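Local coordinates for protein D-3-phosphoglycerate dehydrogenase (Sulfolobus tokodaii, PDB 2EKL) that binds NAD and probably acts as a D-3-phosphoglycerate dehydrogenase, a member of the D-isomer specific 2-hydroxyacid dehydrogenase family, at residues D12-I17 / V51-T56; E16-T21 / E297-N302. All blocks are in the same frame, centred on the assembly; numbering follows the deposited sequence.

How the contacts relate
Contact 1 (12-17 with 51-56) and contact 2 (16-21 with 297-302) lie next to each other, their centres 11 Å apart, and both draw on the start of helix 16-24. Contact 1 joins the loop leading into that helix to the end of strand 49-52; contact 2 sets the helix against helix 289-309, far along the chain. Apolar packing bridges them: Ile14 CD1 lies 3.9 Å from Ile19 CG1, and Val51 CG1 lies 4.1 Å from Leu18 CD1. Neither contact lines the coenzyme pocket: the side chains of Ser54 and Thr299 stand about 12 Å and about 13 Å from the bound NAD.

Contact 1: residues D12-I17 / V51-T56; sequences DPIDEI and VVRSRT
Asp12 OD2 is gripped by two backbone amides of the loop that follows strand 49-52. The backbone N of Arg53 gives it a bond of 2.8 Å. That bond is nearly straight, with an N-H...O angle of 177°, and meets the oxygen on its anti side, 20° out of the carboxylate plane. The backbone N of Thr56 adds a weak bond to Asp12 OD2 at 3.4 Å. The other oxygen, Asp12 OD1, forms a salt bridge with Arg55 NE at 2.9 Å, weak as a hydrogen bond because it is strongly bent, and the guanidinium stands almost perpendicular to the carboxylate, 81° between the planes. Thr56 OG1 lies 3.1 Å from Asp12 OD1, although its main polar partner is the hydroxyl of Thr11. Arg55 also ties back through NH2 to the carbonyls of Thr11 and Ile35. Asp12 CG, anti to its own carbonyl carbon, is set in the bend of residues 53-56. An alanine here would probably leave Arg55 without its acidic mate and the amide of Arg53 without its acceptor, freeing the 53-56 loop to shift.

Beside this polar site, Ile14 CD1 comes within 4.0 Å of Val51 CG1, the two side chains crossing at about a right angle, while Ile14 CG2 rests on the aliphatic Arg53 CG at 4.0 Å. The two loops leave the C-terminal ends of neighbouring strands 7-10 and 49-52 of the flavodoxin-like domain that, as in relatives, probably forms the substrate-binding part. A buried acid that accepts backbone amides and pairs with an arginine holds them together, and the nearby positive charge would be expected to stabilise its ionised form.

Contact 2: residues E16-T21 / E297-N302; sequences EILIKT and EMTTQN
This is a helix-helix packing contact, without a hydrogen bond across it, between the first helix of the chain, 16-24, and the long C-terminal helix 289-309, which packs back onto the flavodoxin-like domain. The short segments run nearly parallel, their axes crossing at -24° and approaching to 9.1 Å. Thr300 is central: its OG1 lies over the flank of Leu18, 3.2 Å from Leu18 CB, as the two side chains slide past each other in opposite directions; the hydroxyl bonds back to the carbonyl of Ala296 one turn earlier. Its methyl meets Thr21 tip to tip, Thr300 CG2 standing 3.8 Å from Thr21 CG2. Within its own helix Thr21 OG1 bonds Ile17 O at 2.7 Å, and that carbonyl takes the amide of Thr21 from the opposite face. Leu18 CG is anti to the backbone N (chi1 -171°), on the side of helix 289-309, and Leu18 CD1 meets Thr299 CG2 at 3.9 Å. Just before and after segment 297-302, Ala296 packs against Ile17 and Leu304 against Thr21. Leu18 also touches Val51 of strand 49-52, and Thr299 touches Ala97 just beyond strand 93-95, so the two helices lie side by side against the parallel sheet.

Contact 1: residues D12-I17 / V51-T56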
ATOM      1  N   ASP A  12      17.535 -15.913  24.678  1.00 27.50           N
ATOM      2  CA  ASP A  12      16.215 -15.382  24.359  1.00 29.08           C
ATOM      3  C   ASP A  12      15.364 -16.393  23.611  1.00 30.00           C
ATOM      4  O   ASP A  12      15.882 -17.334  23.009  1.00 29.38           O
ATOM      5  CB  ASP A  12      16.346 -14.121  23.500  1.00 29.18           C
ATOM      6  CG  ASP A  12      17.070 -12.999  24.212  1.00 30.62           C
ATOM      7  OD1 ASP A  12      16.614 -12.593  25.300  1.00 32.47           O
ATOM      8  OD2 ASP A  12      18.092 -12.520  23.680  1.00 31.40           O
ATOM      9  N   PRO A  13      14.034 -16.215  23.645  1.00 30.91           N
ATOM     10  CA  PRO A  13      13.132 -17.135  22.945  1.00 31.14           C
ATOM     11  C   PRO A  13      13.415 -17.032  21.447  1.00 31.32           C
ATOM     12  O   PRO A  13      13.268 -15.962  20.864  1.00 32.58           O
ATOM     13  CB  PRO A  13      11.748 -16.596  23.297  1.00 30.77           C
ATOM     14  CG  PRO A  13      11.957 -15.953  24.641  1.00 31.47           C
ATOM     15  CD  PRO A  13      13.275 -15.247  24.458  1.00 30.55           C
ATOM     16  N   ILE A  14      13.826 -18.130  20.823  1.00 31.99           N
ATOM     17  CA  ILE A  14      14.119 -18.095  19.393  1.00 31.78           C
ATOM     18  C   ILE A  14      13.467 -19.235  18.625  1.00 31.17           C
ATOM     19  O   ILE A  14      12.924 -20.169  19.216  1.00 30.33           O
ATOM     20  CB  ILE A  14      15.635 -18.149  19.121  1.00 34.24           C
ATOM     21  CG1 ILE A  14      16.216 -19.450  19.673  1.00 33.74           C
ATOM     22  CG2 ILE A  14      16.326 -16.943  19.750  1.00 35.05           C
ATOM     23  CD1 ILE A  14      17.641 -19.701  19.241  1.00 35.85           C
ATOM     24  N   ASP A  15      13.528 -19.144  17.300  1.00 30.95           N
ATOM     25  CA  ASP A  15      12.954 -20.157  16.424  1.00 30.70           C
ATOM     26  C   ASP A  15      13.590 -21.501  16.748  1.00 30.11           C
ATOM     27  O   ASP A  15      14.811 -21.612  16.838  1.00 29.11           O
ATOM     28  CB  ASP A  15      13.217 -19.797  14.963  1.00 32.24           C
ATOM     29  CG  ASP A  15      12.376 -20.614  14.001  1.00 34.68           C
ATOM     30  OD1 ASP A  15      12.482 -21.857  14.012  1.00 35.65           O
ATOM     31  OD2 ASP A  15      11.606 -20.006  13.231  1.00 37.20           O
ATOM     32  N   GLU A  16      12.755 -22.520  16.915  1.00 30.55           N
ATOM     33  CA  GLU A  16      13.233 -23.852  17.260  1.00 32.72           C
ATOM     34  C   GLU A  16      14.151 -24.478  16.211  1.00 31.13           C
ATOM     35  O   GLU A  16      14.897 -25.406  16.517  1.00 28.56           O
ATOM     36  CB  GLU A  16      12.041 -24.778  17.519  1.00 36.14           C
ATOM     37  CG  GLU A  16      12.388 -26.037  18.302  1.00 41.85           C
ATOM     38  CD  GLU A  16      12.906 -25.730  19.698  1.00 44.71           C
ATOM     39  OE1 GLU A  16      12.212 -25.008  20.446  1.00 45.71           O
ATOM     40  OE2 GLU A  16      14.004 -26.212  20.049  1.00 46.86           O
ATOM     41  N   ILE A  17      14.108 -23.974  14.982  1.00 30.09           N
ATOM     42  CA  ILE A  17      14.951 -24.521  13.924  1.00 29.44           C
ATOM     43  C   ILE A  17      16.433 -24.468  14.293  1.00 28.55           C
ATOM     44  O   ILE A  17      17.165 -25.439  14.091  1.00 27.78           O
ATOM     45  CB  ILE A  17      14.741 -23.771  12.586  1.00 31.19           C
ATOM     46  CG1 ILE A  17      15.623 -24.384  11.494  1.00 33.23           C
ATOM     47  CG2 ILE A  17      15.080 -22.299  12.752  1.00 31.77           C
ATOM     48  CD1 ILE A  17      15.344 -25.847  11.218  1.00 35.52           C
ATOM     49  N   VAL A  51      23.771 -17.213  21.751  1.00 21.56           N
ATOM     50  CA  VAL A  51      22.778 -16.851  20.744  1.00 22.44           C
ATOM     51  C   VAL A  51      21.784 -15.915  21.414  1.00 21.75           C
ATOM     52  O   VAL A  51      21.205 -16.254  22.443  1.00 22.00           O
ATOM     53  CB  VAL A  51      22.038 -18.094  20.206  1.00 23.26           C
ATOM     54  CG1 VAL A  51      21.091 -17.692  19.086  1.00 22.30           C
ATOM     55  CG2 VAL A  51      23.045 -19.120  19.703  1.00 21.60           C
ATOM     56  N   VAL A  52      21.594 -14.736  20.833  1.00 24.72           N
ATOM     57  CA  VAL A  52      20.695 -13.763  21.434  1.00 24.71           C
ATOM     58  C   VAL A  52      19.726 -13.159  20.415  1.00 27.58           C
ATOM     59  O   VAL A  52      19.912 -13.332  19.198  1.00 26.35           O
ATOM     60  CB  VAL A  52      21.535 -12.649  22.062  1.00 24.72           C
ATOM     61  CG1 VAL A  52      22.593 -13.254  22.982  1.00 22.94           C
ATOM     62  CG2 VAL A  52      22.215 -11.835  20.979  1.00 24.80           C
ATOM     63  N   ARG A  53      18.660 -12.584  20.952  1.00 30.41           N
ATOM     64  CA  ARG A  53      17.881 -11.963  19.947  1.00 34.76           C
ATOM     65  C   ARG A  53      18.012 -10.490  20.175  1.00 36.04           C
ATOM     66  O   ARG A  53      18.933  -9.824  19.719  1.00 37.36           O
ATOM     67  CB  ARG A  53      16.403 -12.387  20.110  1.00 35.93           C
ATOM     68  CG  ARG A  53      15.859 -13.060  18.846  1.00 39.43           C
ATOM     69  CD  ARG A  53      14.342 -12.822  18.614  1.00 38.32           C
ATOM     70  NE  ARG A  53      13.587 -12.739  19.880  1.00 37.98           N
ATOM     71  CZ  ARG A  53      12.269 -12.494  19.835  1.00 38.21           C
ATOM     72  NH1 ARG A  53      11.657 -12.183  18.691  1.00 39.12           N
ATOM     73  NH2 ARG A  53      11.552 -12.742  20.919  1.00 38.34           N
ATOM     74  N   SER A  54      17.086  -9.985  21.008  1.00 37.02           N
ATOM     75  CA  SER A  54      17.129  -8.561  21.278  1.00 36.40           C
ATOM     76  C   SER A  54      17.054  -7.967  22.922  1.00 36.16           C
ATOM     77  O   SER A  54      17.739  -7.072  23.414  1.00 35.76           O
ATOM     78  CB  SER A  54      15.874  -7.486  20.775  1.00 38.97           C
ATOM     79  OG  SER A  54      15.918  -6.102  21.072  1.00 42.10           O
ATOM     80  N   ARG A  55      16.279  -8.767  23.649  1.00 35.35           N
ATOM     81  CA  ARG A  55      16.172  -8.631  25.099  1.00 34.80           C
ATOM     82  C   ARG A  55      17.535  -8.639  25.788  1.00 34.84           C
ATOM     83  O   ARG A  55      17.792  -7.833  26.681  1.00 34.68           O
ATOM     84  CB  ARG A  55      15.311  -9.761  25.668  1.00 34.79           C
ATOM     85  CG  ARG A  55      14.939  -9.593  27.135  1.00 35.04           C
ATOM     86  CD  ARG A  55      14.228 -10.834  27.658  1.00 35.07           C
ATOM     87  NE  ARG A  55      15.135 -11.974  27.773  1.00 34.27           N
ATOM     88  CZ  ARG A  55      15.914 -12.210  28.826  1.00 35.69           C
ATOM     89  NH1 ARG A  55      15.897 -11.385  29.865  1.00 33.90           N
ATOM     90  NH2 ARG A  55      16.713 -13.269  28.839  1.00 32.68           N
ATOM     91  N   THR A  56      18.403  -9.553  25.366  1.00 34.07           N
ATOM     92  CA  THR A  56      19.736  -9.682  25.948  1.00 32.93           C
ATOM     93  C   THR A  56      20.752  -8.748  25.302  1.00 33.97           C
ATOM     94  O   THR A  56      20.855  -8.676  24.080  1.00 35.96           O
ATOM     95  CB  THR A  56      20.252 -11.129  25.817  1.00 31.37           C
ATOM     96  OG1 THR A  56      19.364 -12.014  26.511  1.00 29.26           O
ATOM     97  CG2 THR A  56      21.657 -11.254  26.403  1.00 30.35           C
TER

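Contact 2: residues E16-T21 / E297-N302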
ATOM      1  N   GLU A  16      12.755 -22.520  16.915  1.00 30.55           N
ATOM      2  CA  GLU A  16      13.233 -23.852  17.260  1.00 32.72           C
ATOM      3  C   GLU A  16      14.151 -24.478  16.211  1.00 31.13           C
ATOM      4  O   GLU A  16      14.897 -25.406  16.517  1.00 28.56           O
ATOM      5  CB  GLU A  16      12.041 -24.778  17.519  1.00 36.14           C
ATOM      6  CG  GLU A  16      12.388 -26.037  18.302  1.00 41.85           C
ATOM      7  CD  GLU A  16      12.906 -25.730  19.698  1.00 44.71           C
ATOM      8  OE1 GLU A  16      12.212 -25.008  20.446  1.00 45.71           O
ATOM      9  OE2 GLU A  16      14.004 -26.212  20.049  1.00 46.86           O
ATOM     10  N   ILE A  17      14.108 -23.974  14.982  1.00 30.09           N
ATOM     11  CA  ILE A  17      14.951 -24.521  13.924  1.00 29.44           C
ATOM     12  C   ILE A  17      16.433 -24.468  14.293  1.00 28.55           C
ATOM     13  O   ILE A  17      17.165 -25.439  14.091  1.00 27.78           O
ATOM     14  CB  ILE A  17      14.741 -23.771  12.586  1.00 31.19           C
ATOM     15  CG1 ILE A  17      15.623 -24.384  11.494  1.00 33.23           C
ATOM     16  CG2 ILE A  17      15.080 -22.299  12.752  1.00 31.77           C
ATOM     17  CD1 ILE A  17      15.344 -25.847  11.218  1.00 35.52           C
ATOM     18  N   LEU A  18      16.866 -23.339  14.849  1.00 26.90           N
ATOM     19  CA  LEU A  18      18.261 -23.158  15.235  1.00 25.90           C
ATOM     20  C   LEU A  18      18.652 -24.092  16.376  1.00 25.33           C
ATOM     21  O   LEU A  18      19.704 -24.726  16.332  1.00 24.29           O
ATOM     22  CB  LEU A  18      18.510 -21.697  15.638  1.00 26.62           C
ATOM     23  CG  LEU A  18      19.954 -21.233  15.868  1.00 27.52           C
ATOM     24  CD1 LEU A  18      20.024 -19.716  15.723  1.00 29.11           C
ATOM     25  CD2 LEU A  18      20.442 -21.658  17.242  1.00 26.59           C
ATOM     26  N   ILE A  19      17.802 -24.177  17.394  1.00 23.62           N
ATOM     27  CA  ILE A  19      18.079 -25.038  18.535  1.00 24.49           C
ATOM     28  C   ILE A  19      18.116 -26.502  18.099  1.00 22.54           C
ATOM     29  O   ILE A  19      19.012 -27.253  18.484  1.00 22.93           O
ATOM     30  CB  ILE A  19      17.004 -24.872  19.628  1.00 25.68           C
ATOM     31  CG1 ILE A  19      16.954 -23.414  20.087  1.00 27.83           C
ATOM     32  CG2 ILE A  19      17.319 -25.780  20.807  1.00 27.13           C
ATOM     33  CD1 ILE A  19      15.880 -23.137  21.127  1.00 30.32           C
ATOM     34  N   LYS A  20      17.134 -26.897  17.298  1.00 22.14           N
ATOM     35  CA  LYS A  20      17.047 -28.269  16.802  1.00 22.66           C
ATOM     36  C   LYS A  20      18.288 -28.633  15.994  1.00 22.87           C
ATOM     37  O   LYS A  20      18.843 -29.721  16.146  1.00 22.07           O
ATOM     38  CB  LYS A  20      15.795 -28.429  15.934  1.00 23.61           C
ATOM     39  CG  LYS A  20      15.732 -29.725  15.133  1.00 24.82           C
ATOM     40  CD  LYS A  20      14.385 -29.871  14.434  1.00 24.82           C
ATOM     41  CE  LYS A  20      14.397 -31.014  13.426  1.00 27.77           C
ATOM     42  NZ  LYS A  20      14.750 -32.316  14.057  1.00 26.59           N
ATOM     43  N   THR A  21      18.725 -27.712  15.143  1.00 21.98           N
ATOM     44  CA  THR A  21      19.895 -27.939  14.304  1.00 21.94           C
ATOM     45  C   THR A  21      21.154 -28.168  15.138  1.00 22.91           C
ATOM     46  O   THR A  21      21.943 -29.069  14.848  1.00 23.81           O
ATOM     47  CB  THR A  21      20.106 -26.751  13.337  1.00 23.14           C
ATOM     48  OG1 THR A  21      18.971 -26.646  12.469  1.00 21.45           O
ATOM     49  CG2 THR A  21      21.357 -26.954  12.494  1.00 25.04           C
ATOM     50  N   GLU A 297      16.643 -19.133   9.593  1.00 21.43           N
ATOM     51  CA  GLU A 297      17.447 -19.986   8.715  1.00 22.38           C
ATOM     52  C   GLU A 297      18.826 -19.413   8.422  1.00 22.59           C
ATOM     53  O   GLU A 297      19.824 -20.133   8.445  1.00 21.06           O
ATOM     54  CB  GLU A 297      16.726 -20.225   7.388  1.00 24.12           C
ATOM     55  CG  GLU A 297      15.348 -20.843   7.526  1.00 29.78           C
ATOM     56  CD  GLU A 297      14.762 -21.240   6.188  1.00 31.90           C
ATOM     57  OE1 GLU A 297      14.865 -20.443   5.232  1.00 35.20           O
ATOM     58  OE2 GLU A 297      14.191 -22.346   6.092  1.00 36.24           O
ATOM     59  N   MET A 298      18.877 -18.119   8.130  1.00 21.14           N
ATOM     60  CA  MET A 298      20.141 -17.467   7.831  1.00 23.12           C
ATOM     61  C   MET A 298      21.050 -17.419   9.049  1.00 22.29           C
ATOM     62  O   MET A 298      22.251 -17.659   8.941  1.00 23.85           O
ATOM     63  CB  MET A 298      19.896 -16.051   7.316  1.00 23.41           C
ATOM     64  CG  MET A 298      19.282 -16.005   5.937  1.00 27.76           C
ATOM     65  SD  MET A 298      19.170 -14.315   5.340  1.00 32.48           S
ATOM     66  CE  MET A 298      20.895 -13.812   5.510  1.00 22.04           C
ATOM     67  N   THR A 299      20.479 -17.103  10.206  1.00 21.36           N
ATOM     68  CA  THR A 299      21.274 -17.037  11.422  1.00 20.98           C
ATOM     69  C   THR A 299      21.811 -18.434  11.721  1.00 21.06           C
ATOM     70  O   THR A 299      22.961 -18.593  12.124  1.00 19.59           O
ATOM     71  CB  THR A 299      20.437 -16.522  12.612  1.00 20.97           C
ATOM     72  OG1 THR A 299      19.974 -15.194  12.330  1.00 19.33           O
ATOM     73  CG2 THR A 299      21.281 -16.491  13.888  1.00 22.35           C
ATOM     74  N   THR A 300      20.976 -19.444  11.503  1.00 20.29           N
ATOM     75  CA  THR A 300      21.381 -20.829  11.737  1.00 19.90           C
ATOM     76  C   THR A 300      22.482 -21.245  10.761  1.00 21.01           C
ATOM     77  O   THR A 300      23.493 -21.829  11.161  1.00 20.33           O
ATOM     78  CB  THR A 300      20.187 -21.791  11.579  1.00 19.98           C
ATOM     79  OG1 THR A 300      19.189 -21.462  12.551  1.00 19.09           O
ATOM     80  CG2 THR A 300      20.631 -23.248  11.787  1.00 20.72           C
ATOM     81  N   GLN A 301      22.299 -20.939   9.482  1.00 20.34           N
ATOM     82  CA  GLN A 301      23.301 -21.310   8.493  1.00 22.93           C
ATOM     83  C   GLN A 301      24.621 -20.567   8.683  1.00 22.01           C
ATOM     84  O   GLN A 301      25.697 -21.153   8.527  1.00 21.05           O
ATOM     85  CB  GLN A 301      22.777 -21.080   7.076  1.00 24.89           C
ATOM     86  CG  GLN A 301      23.677 -21.699   6.016  1.00 31.10           C
ATOM     87  CD  GLN A 301      24.015 -23.152   6.328  1.00 32.79           C
ATOM     88  OE1 GLN A 301      23.131 -24.008   6.395  1.00 35.11           O
ATOM     89  NE2 GLN A 301      25.301 -23.433   6.531  1.00 32.93           N
ATOM     90  N   ASN A 302      24.552 -19.282   9.016  1.00 21.25           N
ATOM     91  CA  ASN A 302      25.772 -18.513   9.227  1.00 21.17           C
ATOM     92  C   ASN A 302      26.495 -18.997  10.479  1.00 21.25           C
ATOM     93  O   ASN A 302      27.727 -18.985  10.540  1.00 20.90           O
ATOM     94  CB  ASN A 302      25.467 -17.014   9.332  1.00 21.51           C
ATOM     95  CG  ASN A 302      25.104 -16.404   7.989  1.00 22.58           C
ATOM     96  OD1 ASN A 302      25.488 -16.926   6.941  1.00 23.12           O
ATOM     97  ND2 ASN A 302      24.380 -15.289   8.010  1.00 21.02           N
TER